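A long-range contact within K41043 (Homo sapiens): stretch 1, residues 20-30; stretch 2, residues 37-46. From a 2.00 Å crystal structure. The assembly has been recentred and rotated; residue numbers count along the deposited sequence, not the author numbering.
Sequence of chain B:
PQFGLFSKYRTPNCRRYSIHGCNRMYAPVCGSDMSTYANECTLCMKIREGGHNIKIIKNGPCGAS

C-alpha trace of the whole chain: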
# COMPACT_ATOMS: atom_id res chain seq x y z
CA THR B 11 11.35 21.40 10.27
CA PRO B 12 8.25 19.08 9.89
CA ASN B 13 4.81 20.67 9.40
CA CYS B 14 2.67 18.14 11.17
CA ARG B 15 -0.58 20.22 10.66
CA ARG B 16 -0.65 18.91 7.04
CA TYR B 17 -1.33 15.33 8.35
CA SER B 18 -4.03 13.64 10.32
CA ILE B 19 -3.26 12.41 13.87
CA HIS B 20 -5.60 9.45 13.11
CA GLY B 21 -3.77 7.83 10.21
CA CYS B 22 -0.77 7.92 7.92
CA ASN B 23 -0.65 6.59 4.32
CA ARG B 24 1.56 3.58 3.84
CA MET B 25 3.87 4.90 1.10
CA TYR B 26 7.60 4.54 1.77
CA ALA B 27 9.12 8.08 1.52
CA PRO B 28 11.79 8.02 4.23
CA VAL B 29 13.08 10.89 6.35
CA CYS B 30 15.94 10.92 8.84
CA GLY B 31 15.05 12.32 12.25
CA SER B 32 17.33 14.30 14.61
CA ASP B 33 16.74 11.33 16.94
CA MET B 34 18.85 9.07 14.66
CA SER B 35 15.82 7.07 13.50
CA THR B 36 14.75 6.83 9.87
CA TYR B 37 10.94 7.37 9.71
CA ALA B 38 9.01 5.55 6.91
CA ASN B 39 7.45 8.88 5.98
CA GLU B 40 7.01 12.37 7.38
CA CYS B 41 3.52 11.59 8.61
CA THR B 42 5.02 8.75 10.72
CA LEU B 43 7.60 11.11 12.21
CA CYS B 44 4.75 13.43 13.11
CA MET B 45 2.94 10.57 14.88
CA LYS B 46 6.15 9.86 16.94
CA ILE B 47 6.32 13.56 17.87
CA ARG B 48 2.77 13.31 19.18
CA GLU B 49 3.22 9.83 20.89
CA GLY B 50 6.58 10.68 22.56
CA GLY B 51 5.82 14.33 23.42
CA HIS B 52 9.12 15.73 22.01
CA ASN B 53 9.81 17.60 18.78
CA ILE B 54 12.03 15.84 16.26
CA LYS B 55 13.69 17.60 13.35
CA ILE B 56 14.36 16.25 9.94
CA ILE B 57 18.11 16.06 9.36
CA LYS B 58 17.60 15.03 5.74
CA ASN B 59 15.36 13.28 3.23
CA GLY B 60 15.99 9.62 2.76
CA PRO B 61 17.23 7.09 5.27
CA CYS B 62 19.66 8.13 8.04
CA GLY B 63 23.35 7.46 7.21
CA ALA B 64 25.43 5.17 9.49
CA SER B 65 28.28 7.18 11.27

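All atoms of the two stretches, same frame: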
# COMPACT_ATOMS: atom_id res chain seq x y z
N HIS B 20 -4.88 10.75 13.10
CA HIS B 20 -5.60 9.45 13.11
C HIS B 20 -5.13 8.38 12.09
O HIS B 20 -5.61 7.25 12.13
CB HIS B 20 -7.10 9.69 12.86
CG HIS B 20 -7.70 10.61 13.86
ND1 HIS B 20 -8.15 11.88 13.54
CD2 HIS B 20 -7.84 10.49 15.19
CE1 HIS B 20 -8.56 12.49 14.63
NE2 HIS B 20 -8.39 11.66 15.65
N GLY B 21 -4.31 8.78 11.12
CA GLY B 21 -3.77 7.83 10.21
C GLY B 21 -2.69 8.44 9.34
O GLY B 21 -2.70 9.65 9.09
N CYS B 22 -1.80 7.57 8.86
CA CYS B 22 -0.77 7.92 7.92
C CYS B 22 -0.81 6.94 6.75
O CYS B 22 -0.90 5.73 6.99
CB CYS B 22 0.61 7.78 8.59
SG CYS B 22 0.97 9.11 9.72
N ASN B 23 -0.70 7.45 5.50
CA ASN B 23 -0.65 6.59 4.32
C ASN B 23 0.57 5.72 4.40
O ASN B 23 1.48 6.04 5.14
CB ASN B 23 -0.81 7.32 2.97
CG ASN B 23 0.38 8.24 2.52
OD1 ASN B 23 0.09 9.29 1.85
ND2 ASN B 23 1.65 7.88 2.75
N ARG B 24 0.55 4.60 3.70
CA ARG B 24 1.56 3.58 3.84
C ARG B 24 2.56 3.56 2.66
O ARG B 24 3.07 2.49 2.28
CB ARG B 24 0.86 2.24 4.08
CG ARG B 24 0.54 2.12 5.56
CD ARG B 24 -0.43 1.02 5.91
NE ARG B 24 -0.48 0.86 7.39
CZ ARG B 24 -1.03 -0.17 8.03
NH1 ARG B 24 -1.53 -1.23 7.37
NH2 ARG B 24 -1.06 -0.15 9.34
N MET B 25 2.83 4.75 2.11
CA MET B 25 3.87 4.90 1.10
C MET B 25 5.21 4.98 1.82
O MET B 25 5.28 5.48 2.93
CB MET B 25 3.64 6.15 0.25
CG MET B 25 4.78 6.50 -0.67
SD MET B 25 4.24 7.80 -1.79
CE MET B 25 5.82 8.43 -2.43
N TYR B 26 6.24 4.44 1.21
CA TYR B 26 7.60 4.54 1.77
C TYR B 26 8.28 5.76 1.12
O TYR B 26 8.55 5.73 -0.03
CB TYR B 26 8.39 3.25 1.54
CG TYR B 26 9.78 3.29 2.23
CD1 TYR B 26 9.91 3.24 3.61
CD2 TYR B 26 10.95 3.36 1.46
CE1 TYR B 26 11.17 3.25 4.21
CE2 TYR B 26 12.21 3.38 2.06
CZ TYR B 26 12.31 3.33 3.41
OH TYR B 26 13.56 3.37 3.96
N ALA B 27 8.44 6.84 1.89
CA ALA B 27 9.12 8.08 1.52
C ALA B 27 9.97 8.54 2.71
O ALA B 27 9.61 9.48 3.40
CB ALA B 27 8.09 9.16 1.15
N PRO B 28 11.11 7.86 2.94
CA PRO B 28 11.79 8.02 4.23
C PRO B 28 12.41 9.41 4.51
O PRO B 28 12.83 10.15 3.58
CB PRO B 28 12.82 6.86 4.22
CG PRO B 28 13.13 6.71 2.73
CD PRO B 28 11.81 6.89 2.06
N VAL B 29 12.39 9.75 5.80
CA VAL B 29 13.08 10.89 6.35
C VAL B 29 13.92 10.52 7.58
O VAL B 29 13.60 9.62 8.32
CB VAL B 29 12.16 12.07 6.70
CG1 VAL B 29 11.51 12.61 5.43
CG2 VAL B 29 11.18 11.74 7.83
N CYS B 30 15.01 11.23 7.76
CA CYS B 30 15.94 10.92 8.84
C CYS B 30 15.71 11.92 9.96
O CYS B 30 15.81 13.11 9.74
CB CYS B 30 17.39 11.04 8.37
SG CYS B 30 18.54 10.74 9.74
N TYR B 37 12.39 7.53 9.70
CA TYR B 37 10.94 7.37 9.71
C TYR B 37 10.47 7.00 8.30
O TYR B 37 10.94 7.58 7.34
CB TYR B 37 10.26 8.66 10.27
CG TYR B 37 10.54 8.73 11.74
CD1 TYR B 37 11.69 9.35 12.21
CD2 TYR B 37 9.73 8.05 12.66
CE1 TYR B 37 12.03 9.32 13.55
CE2 TYR B 37 10.04 8.01 14.01
CZ TYR B 37 11.22 8.66 14.46
OH TYR B 37 11.52 8.69 15.83
N ALA B 38 9.56 6.01 8.21
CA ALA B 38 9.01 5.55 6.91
C ALA B 38 8.44 6.69 6.02
O ALA B 38 8.52 6.66 4.82
CB ALA B 38 7.96 4.46 7.10
N ASN B 39 7.88 7.69 6.65
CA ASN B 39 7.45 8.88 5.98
C ASN B 39 7.28 10.00 6.98
O ASN B 39 7.36 9.76 8.17
CB ASN B 39 6.17 8.63 5.18
CG ASN B 39 5.10 7.91 5.98
OD1 ASN B 39 4.78 8.30 7.11
ND2 ASN B 39 4.51 6.90 5.39
N GLU B 40 7.08 11.21 6.50
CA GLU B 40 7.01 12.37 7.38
C GLU B 40 5.80 12.29 8.29
O GLU B 40 5.87 12.74 9.42
CB GLU B 40 6.97 13.69 6.59
CG GLU B 40 7.16 14.94 7.48
CD GLU B 40 7.58 16.19 6.64
OE1 GLU B 40 8.32 16.03 5.61
OE2 GLU B 40 7.16 17.31 7.04
N CYS B 41 4.71 11.73 7.81
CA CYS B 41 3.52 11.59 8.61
C CYS B 41 3.82 10.72 9.84
O CYS B 41 3.37 11.05 10.96
CB CYS B 41 2.35 11.07 7.79
SG CYS B 41 0.79 10.88 8.71
N THR B 42 4.65 9.69 9.65
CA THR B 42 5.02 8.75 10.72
C THR B 42 5.90 9.41 11.79
O THR B 42 5.75 9.15 13.01
CB THR B 42 5.66 7.50 10.13
OG1 THR B 42 4.72 6.90 9.23
CG2 THR B 42 5.98 6.49 11.16
N LEU B 43 6.80 10.27 11.32
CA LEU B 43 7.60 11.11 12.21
C LEU B 43 6.68 11.93 13.06
O LEU B 43 6.82 11.97 14.28
CB LEU B 43 8.55 12.02 11.41
CG LEU B 43 9.46 12.97 12.18
CD1 LEU B 43 10.04 12.34 13.42
CD2 LEU B 43 10.57 13.47 11.31
N CYS B 44 5.75 12.62 12.40
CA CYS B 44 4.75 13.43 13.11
C CYS B 44 3.94 12.67 14.19
O CYS B 44 3.71 13.18 15.29
CB CYS B 44 3.80 14.11 12.09
SG CYS B 44 4.65 15.38 11.16
N MET B 45 3.53 11.43 13.89
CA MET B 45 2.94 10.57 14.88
C MET B 45 3.90 10.33 16.12
O MET B 45 3.51 10.45 17.26
CB MET B 45 2.48 9.28 14.20
CG MET B 45 1.08 9.44 13.55
SD MET B 45 0.27 7.88 13.09
CE MET B 45 -0.22 7.33 14.73
N LYS B 46 5.15 10.00 15.87
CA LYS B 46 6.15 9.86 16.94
C LYS B 46 6.27 11.11 17.78
O LYS B 46 6.36 11.01 18.96
CB LYS B 46 7.54 9.50 16.38
CG LYS B 46 8.51 9.06 17.49
CD LYS B 46 8.18 7.68 18.08
CE LYS B 46 8.82 7.52 19.45
NZ LYS B 46 7.75 7.73 20.49
O HOH W 1 7.74 11.43 3.78

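The N39 side chain caps its own helix and at the same time holds the backbone of stretch 1 at N23 and M25. N39 ND2 donates to two backbone carbonyls, strongly to M25 O (2.9 Å, nearly straight at 161°) and weakly to N23 O (3.2 Å, 129°), while N39 OD1 accepts from T42 N at 2.9 Å as the N-cap and from T42 OG1 at 2.5 Å. The amide thus spends its two ends on different tasks: the oxygen caps the first turn, adding an acceptor for T42 N, whose backbone bond to N39 O is weak, and the nitrogen holds the backbone of stretch 1.

On one side of this clamp the two stretches pair as antiparallel strands at V29 and Y37. V29 N donates to Y37 O (3.0 Å) and Y37 N to V29 O (2.8 Å), closing a hydrogen-bonded bridge with CA atoms 5.3 Å apart. Pairing extends to A27 N, which donates to A38 O at 2.9 Å; P28 has no NH to give, and its CA lies 3.3 Å from Y37 O in a CA-H...O contact. A27 O receives a similar contact from N39 CA (3.4 Å) and a hydrogen bond from water 1 (2.7 Å from the water O), which in turn accepts from E40 N at 2.8 Å, so the water bridges the loop to the first turn of the helix.

V29 and Y37 project from the same face of the sheet, where V29 CG2 lies 4.0 Å from Y37 CB and 3.9 Å from L43 CD2, an apolar join between strand and helix. At the other end, a disulfide locks the short strand at C22 to the helix: C22 SG and C41 SG are 2.0 Å apart, with chi3 of -80°. One turn along the helix from C41, M45 packs its SD 3.7 Å from C22 SG, placing a third sulfur against the C22 end of the disulfide.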